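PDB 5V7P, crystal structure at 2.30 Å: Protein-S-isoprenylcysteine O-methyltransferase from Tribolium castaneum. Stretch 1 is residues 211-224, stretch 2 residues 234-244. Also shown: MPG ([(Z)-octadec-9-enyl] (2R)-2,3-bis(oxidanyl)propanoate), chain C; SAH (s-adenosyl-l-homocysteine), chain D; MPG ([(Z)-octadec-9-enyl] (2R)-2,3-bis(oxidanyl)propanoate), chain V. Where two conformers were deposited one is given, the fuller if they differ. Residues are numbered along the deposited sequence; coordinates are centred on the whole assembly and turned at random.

Stretch 1, residues 211-224: SYVGWFYWSIGTQI
Stretch 2, residues 234-244: AYTLASWMFFK

Two helical segments, 211-224 and 234-244, each part of a longer helix, pack antiparallel with 163° between their N-to-C directions and axes 8.9 Å apart at closest approach. The register pairs Tyr212 with Phe243 (CA to CA 7.1 Å), Phe216 with Ser239 (CA to CA 6.1 Å) and Ile220 with Thr236 (CA to CA 5.7 Å), so the CA spacing narrows steadily from Tyr212-Phe243 to Ile220-Thr236. Backbone torsions stay helical: phi runs from -55° (Thr222) to -79° (Gln223), and psi from -22° (Gln223) to -54° (Phe216).

At the wide end, Phe243 (chi1 m, -75°; chi2 -52°) points toward the partner helix and has the largest area covered. Tyr212, also m (chi2 -18°), lays its CB over the Phe243 face, 4.0 Å from the ring centroid. The two rings are near parallel, at 22°, but slid apart, with Tyr212 CD1 3.6 Å from Phe243 CE1. The other face of Tyr212 receives the amino nitrogen of SAH, whose carboxylate is held by Ser211 and by Tyr212 N. Trp215 (chi1 t, -159°; chi2 -25°) makes an offset edge-to-face pair, its five-membered ring with the Phe243 ring, centroids 5.7 Å apart, planes at 62°, and its CB lies 3.8 Å from Phe243 CZ.

Phe216 is the knob. Its CA-to-CB bond points sideways, but chi1 t (177°) with chi2 68° brings the ring end nearer, among Thr236, Ser239, Trp240 and Phe243. Its edge meets backbone and hydroxyl: Phe216 CD1 is 2.9 Å from Ser239 OG, and Phe216 CE1 is 3.6 Å from Thr236 O. Phe216 CE1 also packs 3.8 Å from Trp240 CB.

Between the two ends lie two serines. Ser219, chi1 p, turns its OG back to Phe216 O (2.7 Å), a bond within its own helix; Ser239, chi1 t, donates from OG to Ser219 OG across the interface, a weak hydrogen bond at 3.5 Å. Beside them Ile220 (m, t) places CG1 3.4 Å from Thr236 OG1, with Thr236 in the m rotamer.

At the far end Tyr235 (chi1 m, -86°; chi2 45°) is sandwiched. Gln223, chi1 m (-60°), sets its CG over one face of Tyr235, 3.6 Å from the ring centroid; chi2 (-50°) and chi3 (-61°) then turn the amide so that NE2 lies 3.2 Å from Tyr235 CE2 and 3.3 Å from Thr222 OG1, to which it is hydrogen-bonded. MPG of chain C covers the opposite face, its C3 3.3 Å from Tyr235 CD2. Thr222, chi1 p, bonds from OG1 to Ser219 O at 2.5 Å.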

# COMPACT_ATOMS: atom_id res chain seq x y z
N SER A 211 6.12 -2.03 10.82
CA SER A 211 5.72 -2.39 9.46
C SER A 211 6.03 -1.26 8.49
O SER A 211 6.41 -1.51 7.34
CB SER A 211 4.23 -2.74 9.43
OG SER A 211 3.42 -1.61 9.17
N TYR A 212 5.91 -0.00 8.93
CA TYR A 212 6.29 1.11 8.07
C TYR A 212 7.81 1.23 7.96
O TYR A 212 8.32 1.63 6.91
CB TYR A 212 5.70 2.42 8.60
CG TYR A 212 4.18 2.43 8.68
CD1 TYR A 212 3.42 1.52 7.96
CD2 TYR A 212 3.52 3.36 9.47
CE1 TYR A 212 2.04 1.53 8.03
CE2 TYR A 212 2.14 3.38 9.54
CZ TYR A 212 1.41 2.47 8.82
OH TYR A 212 0.03 2.48 8.90
N VAL A 213 8.54 0.88 9.02
CA VAL A 213 10.00 0.86 8.94
C VAL A 213 10.46 -0.14 7.89
O VAL A 213 11.29 0.17 7.03
CB VAL A 213 10.61 0.54 10.32
CG1 VAL A 213 12.12 0.38 10.23
CG2 VAL A 213 10.26 1.62 11.32
N GLY A 214 9.92 -1.36 7.94
CA GLY A 214 10.26 -2.35 6.94
C GLY A 214 9.88 -1.90 5.54
O GLY A 214 10.66 -2.03 4.60
N TRP A 215 8.67 -1.36 5.39
CA TRP A 215 8.23 -0.87 4.09
C TRP A 215 9.12 0.27 3.61
O TRP A 215 9.50 0.32 2.43
CB TRP A 215 6.77 -0.42 4.18
CG TRP A 215 6.06 -0.37 2.87
CD1 TRP A 215 6.62 -0.22 1.63
CD2 TRP A 215 4.65 -0.49 2.65
NE1 TRP A 215 5.64 -0.23 0.67
CE2 TRP A 215 4.42 -0.40 1.27
CE3 TRP A 215 3.55 -0.67 3.50
CZ2 TRP A 215 3.15 -0.47 0.71
CZ3 TRP A 215 2.29 -0.74 2.95
CH2 TRP A 215 2.10 -0.64 1.57
N PHE A 216 9.47 1.19 4.51
CA PHE A 216 10.30 2.34 4.15
C PHE A 216 11.63 1.90 3.56
O PHE A 216 12.00 2.32 2.45
CB PHE A 216 10.51 3.22 5.39
CG PHE A 216 11.42 4.40 5.15
CD1 PHE A 216 11.01 5.44 4.34
CD2 PHE A 216 12.66 4.47 5.76
CE1 PHE A 216 11.84 6.53 4.12
CE2 PHE A 216 13.49 5.56 5.55
CZ PHE A 216 13.07 6.59 4.73
N TYR A 217 12.37 1.05 4.27
CA TYR A 217 13.68 0.64 3.79
C TYR A 217 13.57 -0.33 2.62
O TYR A 217 14.40 -0.30 1.71
CB TYR A 217 14.49 0.02 4.93
CG TYR A 217 15.01 1.07 5.88
CD1 TYR A 217 15.99 1.97 5.48
CD2 TYR A 217 14.51 1.17 7.17
CE1 TYR A 217 16.46 2.93 6.34
CE2 TYR A 217 14.98 2.14 8.04
CZ TYR A 217 15.96 3.01 7.62
OH TYR A 217 16.44 3.98 8.47
N TRP A 218 12.56 -1.20 2.63
CA TRP A 218 12.34 -2.09 1.49
C TRP A 218 12.20 -1.28 0.20
O TRP A 218 12.83 -1.60 -0.82
CB TRP A 218 11.11 -2.95 1.72
CG TRP A 218 10.76 -3.82 0.55
CD1 TRP A 218 11.21 -5.09 0.31
CD2 TRP A 218 9.87 -3.50 -0.53
NE1 TRP A 218 10.67 -5.57 -0.86
CE2 TRP A 218 9.84 -4.61 -1.39
CE3 TRP A 218 9.11 -2.37 -0.85
CZ2 TRP A 218 9.08 -4.63 -2.56
CZ3 TRP A 218 8.34 -2.40 -2.01
CH2 TRP A 218 8.34 -3.52 -2.85
N SER A 219 11.38 -0.23 0.23
CA SER A 219 11.15 0.54 -0.98
C SER A 219 12.43 1.18 -1.49
O SER A 219 12.70 1.18 -2.69
CB SER A 219 10.09 1.61 -0.73
OG SER A 219 10.52 2.57 0.23
N ILE A 220 13.23 1.76 -0.58
CA ILE A 220 14.54 2.26 -0.96
C ILE A 220 15.40 1.12 -1.49
O ILE A 220 16.15 1.28 -2.47
CB ILE A 220 15.21 2.97 0.23
CG1 ILE A 220 14.36 4.15 0.70
CG2 ILE A 220 16.61 3.44 -0.15
CD1 ILE A 220 14.80 4.74 2.02
N GLY A 221 15.31 -0.05 -0.85
CA GLY A 221 16.11 -1.18 -1.27
C GLY A 221 15.88 -1.57 -2.72
O GLY A 221 16.82 -1.90 -3.44
N THR A 222 14.62 -1.54 -3.16
CA THR A 222 14.31 -1.93 -4.53
C THR A 222 15.14 -1.12 -5.53
O THR A 222 15.62 -1.66 -6.53
CB THR A 222 12.82 -1.75 -4.82
OG1 THR A 222 12.46 -0.37 -4.70
CG2 THR A 222 11.97 -2.58 -3.86
N GLN A 223 15.31 0.18 -5.26
CA GLN A 223 16.08 1.02 -6.16
C GLN A 223 17.58 0.86 -5.98
O GLN A 223 18.34 1.17 -6.91
CB GLN A 223 15.68 2.49 -5.96
CG GLN A 223 14.21 2.74 -6.23
CD GLN A 223 13.77 2.18 -7.57
OE1 GLN A 223 14.28 2.57 -8.61
NE2 GLN A 223 12.84 1.23 -7.54
N ILE A 224 18.03 0.38 -4.82
CA ILE A 224 19.43 -0.01 -4.69
C ILE A 224 19.69 -1.27 -5.51
O ILE A 224 20.75 -1.42 -6.14
CB ILE A 224 19.80 -0.20 -3.21
CG1 ILE A 224 19.58 1.11 -2.45
CG2 ILE A 224 21.25 -0.68 -3.08
CD1 ILE A 224 19.93 1.06 -0.97
N ALA A 234 14.70 9.95 -4.76
CA ALA A 234 13.29 10.25 -4.97
C ALA A 234 12.40 9.30 -4.19
O ALA A 234 11.45 9.72 -3.52
CB ALA A 234 12.97 10.19 -6.46
N TYR A 235 12.69 8.00 -4.25
CA TYR A 235 11.93 7.02 -3.49
C TYR A 235 12.06 7.27 -1.99
O TYR A 235 11.08 7.17 -1.24
CB TYR A 235 12.39 5.60 -3.83
CG TYR A 235 11.71 5.01 -5.04
CD1 TYR A 235 11.54 5.75 -6.21
CD2 TYR A 235 11.25 3.70 -5.03
CE1 TYR A 235 10.92 5.20 -7.32
CE2 TYR A 235 10.63 3.15 -6.13
CZ TYR A 235 10.47 3.90 -7.27
OH TYR A 235 9.85 3.34 -8.37
N THR A 236 13.27 7.60 -1.53
CA THR A 236 13.49 7.84 -0.10
C THR A 236 12.61 8.98 0.40
O THR A 236 11.97 8.88 1.45
CB THR A 236 14.96 8.14 0.16
OG1 THR A 236 15.77 7.05 -0.29
CG2 THR A 236 15.23 8.37 1.65
N LEU A 237 12.59 10.09 -0.35
CA LEU A 237 11.84 11.27 0.07
C LEU A 237 10.34 11.03 -0.02
O LEU A 237 9.58 11.33 0.91
CB LEU A 237 12.24 12.46 -0.80
CG LEU A 237 11.98 13.90 -0.33
CD1 LEU A 237 12.08 14.84 -1.52
CD2 LEU A 237 10.64 14.07 0.37
N ALA A 238 9.89 10.49 -1.16
CA ALA A 238 8.46 10.21 -1.32
C ALA A 238 7.98 9.24 -0.25
O ALA A 238 6.94 9.46 0.38
CB ALA A 238 8.20 9.65 -2.72
N SER A 239 8.74 8.16 -0.04
CA SER A 239 8.42 7.23 1.04
C SER A 239 8.35 7.95 2.38
O SER A 239 7.41 7.75 3.16
CB SER A 239 9.48 6.12 1.10
OG SER A 239 9.19 5.16 2.09
N TRP A 240 9.34 8.80 2.66
CA TRP A 240 9.45 9.43 3.97
C TRP A 240 8.25 10.34 4.25
O TRP A 240 7.65 10.28 5.33
CB TRP A 240 10.75 10.22 4.06
CG TRP A 240 10.96 10.90 5.37
CD1 TRP A 240 11.55 10.37 6.48
CD2 TRP A 240 10.58 12.23 5.72
NE1 TRP A 240 11.56 11.30 7.50
CE2 TRP A 240 10.97 12.45 7.05
CE3 TRP A 240 9.94 13.27 5.03
CZ2 TRP A 240 10.74 13.66 7.71
CZ3 TRP A 240 9.71 14.46 5.68
CH2 TRP A 240 10.11 14.65 7.01
N MET A 241 7.89 11.19 3.29
CA MET A 241 6.80 12.13 3.52
C MET A 241 5.46 11.41 3.64
O MET A 241 4.59 11.87 4.39
CB MET A 241 6.75 13.18 2.41
CG MET A 241 6.24 12.68 1.05
SD MET A 241 5.73 14.04 -0.02
CE MET A 241 4.31 14.68 0.86
N PHE A 242 5.28 10.30 2.93
CA PHE A 242 4.02 9.58 3.02
C PHE A 242 3.83 8.98 4.41
O PHE A 242 2.73 9.05 4.97
CB PHE A 242 3.96 8.48 1.95
CG PHE A 242 2.72 7.64 2.02
CD1 PHE A 242 1.51 8.11 1.52
CD2 PHE A 242 2.75 6.37 2.59
CE1 PHE A 242 0.37 7.33 1.58
CE2 PHE A 242 1.61 5.60 2.65
CZ PHE A 242 0.42 6.08 2.15
N PHE A 243 4.88 8.40 4.98
CA PHE A 243 4.77 7.80 6.30
C PHE A 243 4.75 8.85 7.40
O PHE A 243 4.18 8.60 8.47
CB PHE A 243 5.92 6.81 6.52
CG PHE A 243 5.76 5.51 5.77
CD1 PHE A 243 4.59 4.78 5.87
CD2 PHE A 243 6.77 5.04 4.95
CE1 PHE A 243 4.43 3.60 5.18
CE2 PHE A 243 6.61 3.85 4.25
CZ PHE A 243 5.44 3.13 4.37
N LYS A 244 5.34 10.02 7.17
CA LYS A 244 5.19 11.11 8.13
C LYS A 244 3.73 11.52 8.25
O LYS A 244 3.19 11.61 9.36
CB LYS A 244 6.06 12.30 7.71
CG LYS A 244 5.87 13.54 8.59
CD LYS A 244 6.81 14.66 8.19
CE LYS A 244 6.71 15.84 9.14
NZ LYS A 244 5.62 16.79 8.77
C2 MPG C . 7.41 4.42 -5.51
C3 MPG C . 8.20 4.50 -4.21
C4 MPG C . 7.28 4.51 -2.99
C5 MPG C . 8.11 4.31 -1.74
C6 MPG C . 7.22 4.48 -0.53
C7 MPG C . 6.14 3.40 -0.43
C8 MPG C . 4.89 4.07 0.12
C9 MPG C . 3.94 2.99 0.62
C10 MPG C . 2.78 2.73 0.06
C11 MPG C . 2.25 3.47 -1.17
C12 MPG C . 1.36 2.54 -1.97
C13 MPG C . 0.07 2.24 -1.22
C14 MPG C . -0.52 0.95 -1.77
C15 MPG C . -1.94 0.75 -1.23
C16 MPG C . -2.91 0.48 -2.38
O1 MPG C . 7.48 2.14 -6.18
C1 MPG C . 6.64 3.10 -5.62
CXD MPG C . 8.41 -0.18 -5.95
O2 MPG C . 9.59 -0.58 -5.33
C21 MPG C . 8.67 0.01 -7.45
O3 MPG C . 10.04 -0.04 -7.71
O4 MPG C . 7.94 1.27 -4.15
CX3 MPG C . 7.93 1.13 -5.33
N SAH D . 1.80 1.54 12.28
CA SAH D . 1.94 0.13 12.66
CB SAH D . 0.71 -0.66 12.22
CG SAH D . 0.31 -0.46 10.76
SD SAH D . -1.29 -1.23 10.40
C SAH D . 3.20 -0.47 12.05
O SAH D . 3.80 0.10 11.14
OXT SAH D . 3.64 -1.55 12.44
C5' SAH D . -2.27 0.24 10.84
C4' SAH D . -3.24 -0.00 11.99
O4' SAH D . -2.54 -0.51 13.11
C3' SAH D . -3.90 1.30 12.41
O3' SAH D . -5.30 1.20 12.29
C2' SAH D . -3.49 1.53 13.85
O2' SAH D . -4.59 1.91 14.64
C1' SAH D . -2.91 0.18 14.29
N9 SAH D . -1.73 0.31 15.18
C8 SAH D . -0.63 1.10 15.00
N7 SAH D . 0.22 0.91 16.04
C5 SAH D . -0.33 0.00 16.87
C6 SAH D . 0.11 -0.55 18.07
N6 SAH D . 1.27 -0.19 18.60
N1 SAH D . -0.69 -1.47 18.71
C2 SAH D . -1.90 -1.84 18.17
N3 SAH D . -2.33 -1.29 16.99
C4 SAH D . -1.55 -0.38 16.35
C2 MPG V . 13.15 15.14 5.37
C3 MPG V . 14.42 14.30 5.34
C4 MPG V . 14.06 12.81 5.30
C5 MPG V . 15.33 12.01 5.05
C6 MPG V . 15.08 10.53 5.36
C7 MPG V . 16.40 9.77 5.31
C8 MPG V . 16.17 8.31 5.67
C9 MPG V . 17.51 7.65 6.00
C10 MPG V . 18.07 6.70 5.29
C11 MPG V . 17.45 6.10 4.03
C12 MPG V . 18.56 5.64 3.09
O1 MPG V . 12.34 17.03 6.57
C1 MPG V . 13.45 16.56 5.86
CXD MPG V . 11.52 18.87 8.11
O2 MPG V . 11.11 20.18 7.82
C21 MPG V . 12.29 18.85 9.42
O3 MPG V . 13.07 17.69 9.49
O4 MPG V . 13.21 19.09 6.48
CX3 MPG V . 12.43 18.36 6.99